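Local coordinates for protein Two-component sensor histidine kinase (PDB 6OZB) that probably serves as a light-sensing histidine kinase of the phytochrome family, its GAF domain here carrying the bilin phycoerythrobilin, at residues T40-I54 with V65-L78. The protein carries 1 engineered substitution. Residues are numbered along the deposited sequence; the frame is centred on the assembly and turned at random. Where two conformers were deposited one is given.
Sequences TAEVRALLGTDRVMI and VIAESIHENRLPSL. Engineered in segment 65-78: His71 (natural residue Tyr).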
ATOM      1  N   THR C  40      -4.690  -1.379  31.283  1.00 26.42           N
ATOM      2  CA  THR C  40      -4.670  -0.365  30.238  0.66 22.75           C
ATOM      3  C   THR C  40      -3.631   0.712  30.538  1.00 16.74           C
ATOM      4  O   THR C  40      -2.985   1.227  29.617  1.00 23.03           O
ATOM      5  CB  THR C  40      -6.047   0.284  30.037  0.66 29.44           C
ATOM      6  OG1 THR C  40      -6.336   1.159  31.133  0.66 42.23           O
ATOM      7  CG2 THR C  40      -7.103  -0.801  29.906  0.66 25.10           C
ATOM      8  N   ALA C  41      -3.399   1.047  31.809  1.00 19.54           N
ATOM      9  CA  ALA C  41      -2.395   2.080  32.121  1.00 23.66           C
ATOM     10  C   ALA C  41      -0.976   1.641  31.769  1.00 31.37           C
ATOM     11  O   ALA C  41      -0.152   2.432  31.315  1.00 21.99           O
ATOM     12  CB  ALA C  41      -2.456   2.479  33.596  1.00 28.78           C
ATOM     13  N   GLU C  42      -0.684   0.375  32.016  1.00 26.54           N
ATOM     14  CA  GLU C  42       0.634  -0.163  31.704  1.00 19.87           C
ATOM     15  C   GLU C  42       0.779  -0.265  30.185  1.00 19.95           C
ATOM     16  O   GLU C  42       1.827   0.004  29.631  1.00 20.45           O
ATOM     17  CB  GLU C  42       0.789  -1.498  32.447  1.00 21.83           C
ATOM     18  CG  GLU C  42       0.849  -1.189  33.946  1.00 28.89           C
ATOM     19  CD  GLU C  42       0.846  -2.401  34.844  1.00 41.56           C
ATOM     20  OE1 GLU C  42       0.719  -3.530  34.327  1.00 34.24           O
ATOM     21  OE2 GLU C  42       1.009  -2.228  36.081  1.00 40.11           O
ATOM     22  N   VAL C  43      -0.295  -0.586  29.497  1.00 17.82           N
ATOM     23  CA  VAL C  43      -0.212  -0.637  28.034  1.00 13.92           C
ATOM     24  C   VAL C  43       0.039   0.747  27.437  1.00 15.32           C
ATOM     25  O   VAL C  43       0.841   0.907  26.506  1.00 20.63           O
ATOM     26  CB  VAL C  43      -1.465  -1.282  27.419  1.00 21.44           C
ATOM     27  CG1 VAL C  43      -1.437  -1.198  25.893  1.00 21.31           C
ATOM     28  CG2 VAL C  43      -1.516  -2.737  27.839  1.00 30.55           C
ATOM     29  N   ARG C  44      -0.605   1.768  27.984  1.00 14.54           N
ATOM     30  CA  ARG C  44      -0.439   3.111  27.433  1.00 17.34           C
ATOM     31  C   ARG C  44       0.995   3.546  27.607  1.00 20.32           C
ATOM     32  O   ARG C  44       1.590   4.132  26.711  1.00 22.34           O
ATOM     33  CB  ARG C  44      -1.380   4.114  28.106  1.00 17.45           C
ATOM     34  CG  ARG C  44      -1.549   5.413  27.311  1.00 19.13           C
ATOM     35  CD  ARG C  44      -1.555   6.650  28.204  1.00 18.41           C
ATOM     36  NE  ARG C  44      -0.300   6.768  28.930  1.00 22.04           N
ATOM     37  CZ  ARG C  44       0.840   7.252  28.440  1.00 28.98           C
ATOM     38  NH1 ARG C  44       0.947   7.678  27.181  1.00 23.35           N
ATOM     39  NH2 ARG C  44       1.900   7.301  29.237  1.00 32.34           N
ATOM     40  N   ALA C  45       1.555   3.239  28.772  1.00 21.20           N
ATOM     41  CA  ALA C  45       2.922   3.610  29.049  1.00 24.49           C
ATOM     42  C   ALA C  45       3.861   2.925  28.065  1.00 26.83           C
ATOM     43  O   ALA C  45       4.833   3.515  27.607  1.00 24.70           O
ATOM     44  CB  ALA C  45       3.280   3.254  30.470  1.00 27.26           C
ATOM     45  N   LEU C  46       3.563   1.676  27.726  1.00 22.87           N
ATOM     46  CA  LEU C  46       4.383   0.935  26.767  1.00 22.83           C
ATOM     47  C   LEU C  46       4.336   1.540  25.375  1.00 21.93           C
ATOM     48  O   LEU C  46       5.359   1.720  24.743  1.00 24.20           O
ATOM     49  CB  LEU C  46       3.937  -0.528  26.699  1.00 19.54           C
ATOM     50  CG  LEU C  46       4.659  -1.408  25.680  1.00 24.84           C
ATOM     51  CD1 LEU C  46       6.090  -1.606  26.065  1.00 30.94           C
ATOM     52  CD2 LEU C  46       3.952  -2.741  25.607  1.00 28.47           C
ATOM     53  N   LEU C  47       3.143   1.848  24.894  1.00 19.93           N
ATOM     54  CA  LEU C  47       2.975   2.334  23.531  1.00 21.16           C
ATOM     55  C   LEU C  47       3.233   3.825  23.404  1.00 28.82           C
ATOM     56  O   LEU C  47       3.623   4.302  22.342  1.00 21.62           O
ATOM     57  CB  LEU C  47       1.567   2.020  23.043  1.00 20.51           C
ATOM     58  CG  LEU C  47       1.111   0.578  23.060  1.00 30.01           C
ATOM     59  CD1 LEU C  47      -0.337   0.541  22.707  1.00 28.90           C
ATOM     60  CD2 LEU C  47       1.917  -0.239  22.078  1.00 23.29           C
ATOM     61  N   GLY C  48       3.021   4.554  24.499  1.00 19.77           N
ATOM     62  CA  GLY C  48       3.330   5.971  24.548  1.00 26.16           C
ATOM     63  C   GLY C  48       2.315   6.887  23.882  1.00 22.77           C
ATOM     64  O   GLY C  48       2.568   8.075  23.668  1.00 24.15           O
ATOM     65  N   THR C  49       1.153   6.346  23.581  1.00 17.29           N
ATOM     66  CA  THR C  49       0.127   7.082  22.866  1.00 18.60           C
ATOM     67  C   THR C  49      -0.792   7.834  23.824  1.00 21.58           C
ATOM     68  O   THR C  49      -0.812   7.550  25.032  1.00 19.30           O
ATOM     69  CB  THR C  49      -0.685   6.125  22.035  1.00 17.79           C
ATOM     70  OG1 THR C  49      -1.078   5.048  22.881  1.00 21.04           O
ATOM     71  CG2 THR C  49       0.146   5.600  20.877  1.00 19.93           C
ATOM     72  N   ASP C  50      -1.586   8.757  23.287  1.00 18.17           N
ATOM     73  CA  ASP C  50      -2.371   9.656  24.131  1.00 15.58           C
ATOM     74  C   ASP C  50      -3.533   8.983  24.839  1.00 14.35           C
ATOM     75  O   ASP C  50      -3.914   9.435  25.896  1.00 17.98           O
ATOM     76  CB  ASP C  50      -2.934  10.816  23.324  1.00 18.21           C
ATOM     77  CG  ASP C  50      -1.870  11.776  22.800  1.00 18.42           C
ATOM     78  OD1 ASP C  50      -0.838  12.009  23.479  1.00 19.03           O
ATOM     79  OD2 ASP C  50      -2.104  12.324  21.686  1.00 18.77           O
ATOM     80  N   ARG C  51      -4.118   7.944  24.232  1.00 16.57           N
ATOM     81  CA  ARG C  51      -5.323   7.306  24.786  1.00 19.60           C
ATOM     82  C   ARG C  51      -5.356   5.849  24.368  1.00 19.83           C
ATOM     83  O   ARG C  51      -5.314   5.548  23.176  1.00 18.29           O
ATOM     84  CB  ARG C  51      -6.593   8.048  24.319  1.00 20.10           C
ATOM     85  CG  ARG C  51      -7.944   7.434  24.773  1.00 16.66           C
ATOM     86  CD  ARG C  51      -9.138   8.372  24.524  1.00 18.98           C
ATOM     87  NE  ARG C  51      -9.415   8.553  23.097  1.00 16.78           N
ATOM     88  CZ  ARG C  51     -10.163   9.521  22.583  1.00 21.48           C
ATOM     89  NH1 ARG C  51     -10.731  10.438  23.358  1.00 21.47           N
ATOM     90  NH2 ARG C  51     -10.323   9.589  21.267  1.00 20.18           N
ATOM     91  N   VAL C  52      -5.384   4.951  25.359  1.00 13.12           N
ATOM     92  CA  VAL C  52      -5.541   3.515  25.124  1.00 14.73           C
ATOM     93  C   VAL C  52      -6.808   3.093  25.838  1.00 17.13           C
ATOM     94  O   VAL C  52      -7.051   3.513  26.962  1.00 14.70           O
ATOM     95  CB  VAL C  52      -4.339   2.714  25.618  1.00 15.77           C
ATOM     96  CG1 VAL C  52      -4.583   1.214  25.547  1.00 15.64           C
ATOM     97  CG2 VAL C  52      -3.124   3.082  24.784  1.00 22.64           C
ATOM     98  N   MET C  53      -7.625   2.295  25.159  1.00 15.81           N
ATOM     99  CA  MET C  53      -8.918   1.850  25.693  1.00 13.34           C
ATOM    100  C   MET C  53      -9.116   0.373  25.457  1.00 18.21           C
ATOM    101  O   MET C  53      -8.580  -0.181  24.500  1.00 18.22           O
ATOM    102  CB  MET C  53     -10.049   2.614  25.037  1.00 15.33           C
ATOM    103  CG  MET C  53      -9.935   4.104  25.193  1.00 27.36           C
ATOM    104  SD  MET C  53     -11.172   4.936  24.202  1.00 26.72           S
ATOM    105  CE  MET C  53     -10.588   4.523  22.584  1.00 23.92           C
ATOM    106  N   ILE C  54      -9.888  -0.263  26.335  1.00 17.70           N
ATOM    107  CA  ILE C  54     -10.406  -1.584  26.036  1.00 15.69           C
ATOM    108  C   ILE C  54     -11.916  -1.437  25.869  1.00 16.40           C
ATOM    109  O   ILE C  54     -12.610  -0.823  26.697  1.00 15.39           O
ATOM    110  CB  ILE C  54     -10.008  -2.598  27.117  1.00 17.67           C
ATOM    111  CG1 ILE C  54      -8.494  -2.806  27.018  1.00 26.44           C
ATOM    112  CG2 ILE C  54     -10.780  -3.916  26.927  1.00 21.93           C
ATOM    113  CD1 ILE C  54      -7.930  -3.824  27.905  1.00 37.63           C
ATOM    114  N   VAL C  65     -16.762   1.331  26.204  1.00 17.19           N
ATOM    115  CA  VAL C  65     -15.411   1.524  26.669  1.00 17.37           C
ATOM    116  C   VAL C  65     -15.397   1.191  28.154  1.00 17.13           C
ATOM    117  O   VAL C  65     -16.020   1.884  28.956  1.00 19.60           O
ATOM    118  CB  VAL C  65     -14.913   2.966  26.395  1.00 14.36           C
ATOM    119  CG1 VAL C  65     -13.525   3.166  26.952  1.00 18.67           C
ATOM    120  CG2 VAL C  65     -14.924   3.265  24.915  1.00 21.74           C
ATOM    121  N   ILE C  66     -14.729   0.100  28.521  1.00 17.16           N
ATOM    122  CA  ILE C  66     -14.765  -0.360  29.916  1.00 16.21           C
ATOM    123  C   ILE C  66     -13.475  -0.065  30.655  1.00 18.55           C
ATOM    124  O   ILE C  66     -13.415  -0.218  31.866  1.00 17.75           O
ATOM    125  CB  ILE C  66     -15.085  -1.864  30.022  1.00 18.17           C
ATOM    126  CG1 ILE C  66     -14.106  -2.716  29.224  1.00 24.77           C
ATOM    127  CG2 ILE C  66     -16.511  -2.094  29.566  1.00 23.45           C
ATOM    128  CD1 ILE C  66     -14.074  -4.188  29.694  1.00 27.83           C
ATOM    129  N   ALA C  67     -12.430   0.330  29.927  1.00 18.91           N
ATOM    130  CA  ALA C  67     -11.186   0.776  30.558  1.00 14.92           C
ATOM    131  C   ALA C  67     -10.460   1.755  29.648  1.00 21.73           C
ATOM    132  O   ALA C  67     -10.531   1.640  28.417  1.00 20.23           O
ATOM    133  CB  ALA C  67     -10.296  -0.403  30.883  1.00 18.91           C
ATOM    134  N   GLU C  68      -9.734   2.684  30.260  1.00 19.62           N
ATOM    135  CA  GLU C  68      -9.115   3.769  29.529  1.00 16.71           C
ATOM    136  C   GLU C  68      -7.953   4.375  30.319  1.00 19.74           C
ATOM    137  O   GLU C  68      -8.037   4.555  31.547  1.00 18.41           O
ATOM    138  CB  GLU C  68     -10.169   4.815  29.227  1.00 16.02           C
ATOM    139  CG  GLU C  68      -9.671   6.100  28.601  1.00 22.20           C
ATOM    140  CD  GLU C  68     -10.791   7.074  28.438  1.00 24.29           C
ATOM    141  OE1 GLU C  68     -11.189   7.327  27.282  1.00 22.61           O
ATOM    142  OE2 GLU C  68     -11.296   7.562  29.477  1.00 21.19           O
ATOM    143  N   SER C  69      -6.868   4.673  29.613  1.00 15.91           N
ATOM    144  CA  SER C  69      -5.772   5.436  30.181  1.00 21.45           C
ATOM    145  C   SER C  69      -5.349   6.520  29.203  1.00 13.85           C
ATOM    146  O   SER C  69      -5.124   6.270  28.022  1.00 16.66           O
ATOM    147  CB  SER C  69      -4.606   4.493  30.562  1.00 23.10           C
ATOM    148  OG  SER C  69      -3.497   5.198  31.085  1.00 25.61           O
ATOM    149  N   ILE C  70      -5.309   7.743  29.708  1.00 14.70           N
ATOM    150  CA  ILE C  70      -4.989   8.906  28.912  1.00 16.63           C
ATOM    151  C   ILE C  70      -3.782   9.625  29.492  1.00 20.08           C
ATOM    152  O   ILE C  70      -3.637   9.743  30.697  1.00 22.80           O
ATOM    153  CB  ILE C  70      -6.198   9.861  28.825  1.00 19.79           C
ATOM    154  CG1 ILE C  70      -7.299   9.167  28.004  1.00 17.90           C
ATOM    155  CG2 ILE C  70      -5.800  11.224  28.201  1.00 20.05           C
ATOM    156  CD1 ILE C  70      -8.620   9.925  27.979  1.00 22.90           C
ATOM    157  N   HIS C  71      -2.929  10.115  28.610  1.00 16.83           N
ATOM    158  CA  HIS C  71      -1.757  10.885  28.993  1.00 18.83           C
ATOM    159  C   HIS C  71      -2.091  12.365  29.175  1.00 19.66           C
ATOM    160  O   HIS C  71      -2.420  13.021  28.215  1.00 23.04           O
ATOM    161  CB  HIS C  71      -0.683  10.766  27.910  1.00 18.39           C
ATOM    162  CG  HIS C  71       0.634  11.370  28.282  1.00 26.60           C
ATOM    163  ND1 HIS C  71       1.340  11.004  29.408  1.00 34.01           N
ATOM    164  CD2 HIS C  71       1.348  12.358  27.694  1.00 33.51           C
ATOM    165  CE1 HIS C  71       2.457  11.711  29.469  1.00 34.90           C
ATOM    166  NE2 HIS C  71       2.482  12.541  28.443  1.00 36.79           N
ATOM    167  N   GLU C  72      -1.987  12.874  30.396  1.00 20.10           N
ATOM    168  CA  GLU C  72      -2.089  14.316  30.665  1.00 20.97           C
ATOM    169  C   GLU C  72      -3.358  14.947  30.095  1.00 23.80           C
ATOM    170  O   GLU C  72      -3.314  16.051  29.552  1.00 25.71           O
ATOM    171  CB  GLU C  72      -0.844  15.033  30.123  1.00 25.67           C
ATOM    172  CG  GLU C  72       0.390  14.630  30.925  1.00 41.76           C
ATOM    173  CD  GLU C  72       1.661  15.218  30.380  1.00 52.47           C
ATOM    174  OE1 GLU C  72       1.658  15.692  29.225  1.00 48.98           O
ATOM    175  OE2 GLU C  72       2.668  15.195  31.113  1.00 58.77           O
ATOM    176  N   ASN C  73      -4.479  14.237  30.230  1.00 23.80           N
ATOM    177  CA  ASN C  73      -5.771  14.747  29.757  1.00 25.28           C
ATOM    178  C   ASN C  73      -5.706  15.215  28.324  1.00 19.72           C
ATOM    179  O   ASN C  73      -6.385  16.166  27.951  1.00 19.91           O
ATOM    180  CB  ASN C  73      -6.283  15.892  30.646  1.00 24.24           C
ATOM    181  CG  ASN C  73      -6.526  15.446  32.061  1.00 33.87           C
ATOM    182  OD1 ASN C  73      -7.249  14.473  32.298  1.00 36.68           O
ATOM    183  ND2 ASN C  73      -5.925  16.134  33.009  1.00 34.00           N
ATOM    184  N   ARG C  74      -4.895  14.576  27.496  1.00 18.38           N
ATOM    185  CA  ARG C  74      -4.661  15.166  26.186  1.00 19.65           C
ATOM    186  C   ARG C  74      -5.877  15.044  25.296  1.00 17.64           C
ATOM    187  O   ARG C  74      -6.137  15.938  24.489  1.00 20.09           O
ATOM    188  CB  ARG C  74      -3.490  14.482  25.469  1.00 17.35           C
ATOM    189  CG  ARG C  74      -3.303  14.930  24.014  1.00 19.56           C
ATOM    190  CD  ARG C  74      -2.845  16.403  23.897  1.00 23.48           C
ATOM    191  NE  ARG C  74      -2.738  16.860  22.501  1.00 21.30           N
ATOM    192  CZ  ARG C  74      -3.757  17.251  21.739  1.00 28.11           C
ATOM    193  NH1 ARG C  74      -4.995  17.256  22.219  1.00 21.90           N
ATOM    194  NH2 ARG C  74      -3.539  17.641  20.493  1.00 22.75           N
ATOM    195  N   LEU C  75      -6.659  13.990  25.509  1.00 17.25           N
ATOM    196  CA  LEU C  75      -7.923  13.807  24.794  1.00 16.65           C
ATOM    197  C   LEU C  75      -9.005  13.539  25.818  1.00 17.48           C
ATOM    198  O   LEU C  75      -8.698  13.127  26.929  1.00 19.22           O
ATOM    199  CB  LEU C  75      -7.820  12.653  23.807  1.00 19.66           C
ATOM    200  CG  LEU C  75      -6.981  12.934  22.554  1.00 19.40           C
ATOM    201  CD1 LEU C  75      -6.854  11.639  21.727  1.00 19.89           C
ATOM    202  CD2 LEU C  75      -7.562  14.043  21.705  1.00 19.20           C
ATOM    203  N   PRO C  76     -10.267  13.816  25.477  1.00 18.59           N
ATOM    204  CA  PRO C  76     -11.335  13.583  26.448  1.00 18.02           C
ATOM    205  C   PRO C  76     -11.517  12.123  26.777  1.00 16.97           C
ATOM    206  O   PRO C  76     -11.158  11.234  26.015  1.00 19.42           O
ATOM    207  CB  PRO C  76     -12.592  14.117  25.740  1.00 29.41           C
ATOM    208  CG  PRO C  76     -12.100  14.963  24.657  1.00 26.26           C
ATOM    209  CD  PRO C  76     -10.777  14.432  24.239  1.00 19.72           C
ATOM    210  N   SER C  77     -12.134  11.895  27.920  1.00 20.30           N
ATOM    211  CA  SER C  77     -12.379  10.544  28.392  1.00 22.39           C
ATOM    212  C   SER C  77     -13.615   9.944  27.740  1.00 17.96           C
ATOM    213  O   SER C  77     -14.675  10.596  27.653  1.00 21.92           O
ATOM    214  CB  SER C  77     -12.546  10.536  29.901  1.00 24.43           C
ATOM    215  OG  SER C  77     -12.953   9.245  30.317  1.00 33.26           O
ATOM    216  N   LEU C  78     -13.464   8.725  27.239  1.00 19.84           N
ATOM    217  CA  LEU C  78     -14.577   8.007  26.624  1.00 18.85           C
ATOM    218  C   LEU C  78     -15.036   6.862  27.521  1.00 20.68           C
ATOM    219  O   LEU C  78     -15.948   6.129  27.156  1.00 21.48           O
ATOM    220  CB  LEU C  78     -14.178   7.460  25.245  1.00 18.93           C
ATOM    221  CG  LEU C  78     -13.625   8.464  24.240  1.00 21.22           C
ATOM    222  CD1 LEU C  78     -13.320   7.811  22.895  1.00 20.89           C
ATOM    223  CD2 LEU C  78     -14.588   9.610  24.043  1.00 23.90           C
TER
HETATM  224  O   HOH W   1      -6.710   2.677  33.627  1.00 50.54           O
HETATM  225  O   HOH W   2      -0.329   5.138  31.448  1.00 28.93           O
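With CG trans to the backbone N (chi1 177°) and a single bend at chi3 (68°), Arg51 runs alongside Ile70 and then turns its guanidinium in between Leu75 and Leu78. CD1 of Leu78 sits over the centre of one face, 3.6 Å from Arg51 CZ, and Leu75 covers the opposite face with CB and CD1. NH1 donates to Pro76 O, which lies in the plane of the group at 2.8 Å, while NH2 hydrogen-bonds ND1 of His169 on strand 161-170. Arginine suits this place because its flat cation can be packed by leucines on both faces and still donate from its edge. Were Arg51 an alanine, Pro76 O and His169 would probably both lose a partner, and a gap would be likely to open between the two leucines.

On the same face of the strands as Arg51, Glu68 holds the returning loop: OE1 accepts from Leu78 N at 2.7 Å and OE2 bonds Ser77 OG, each through a syn lone pair. This fixes the carboxylate's rotation, and OE1 also lies against the CD of Arg51.

On the other face of the strands, helix 40-47 lies close. A small side chain allows this: the CB and OG of Ser69 rest on Ala41 CA. One water joins Ser69 OG, Ala41 O and Arg44 NE. Arg44 NH1 donates to Thr49 O at 2.8 Å, while the engineered His71 sets its CB over one face of the Arg44 guanidinium, toward the rim.

The backbones pair as antiparallel strands, Val52 and Ser69 exchanging two nearly straight bonds, with a classic bulge where Ile66 and Ala67 both face Ile54. Met53 SD meets Leu78 CD1 at 3.8 Å, and both residues touch phycoerythrobilin: a helix-backed β-hairpin of the GAF fold, lining its bilin pocket.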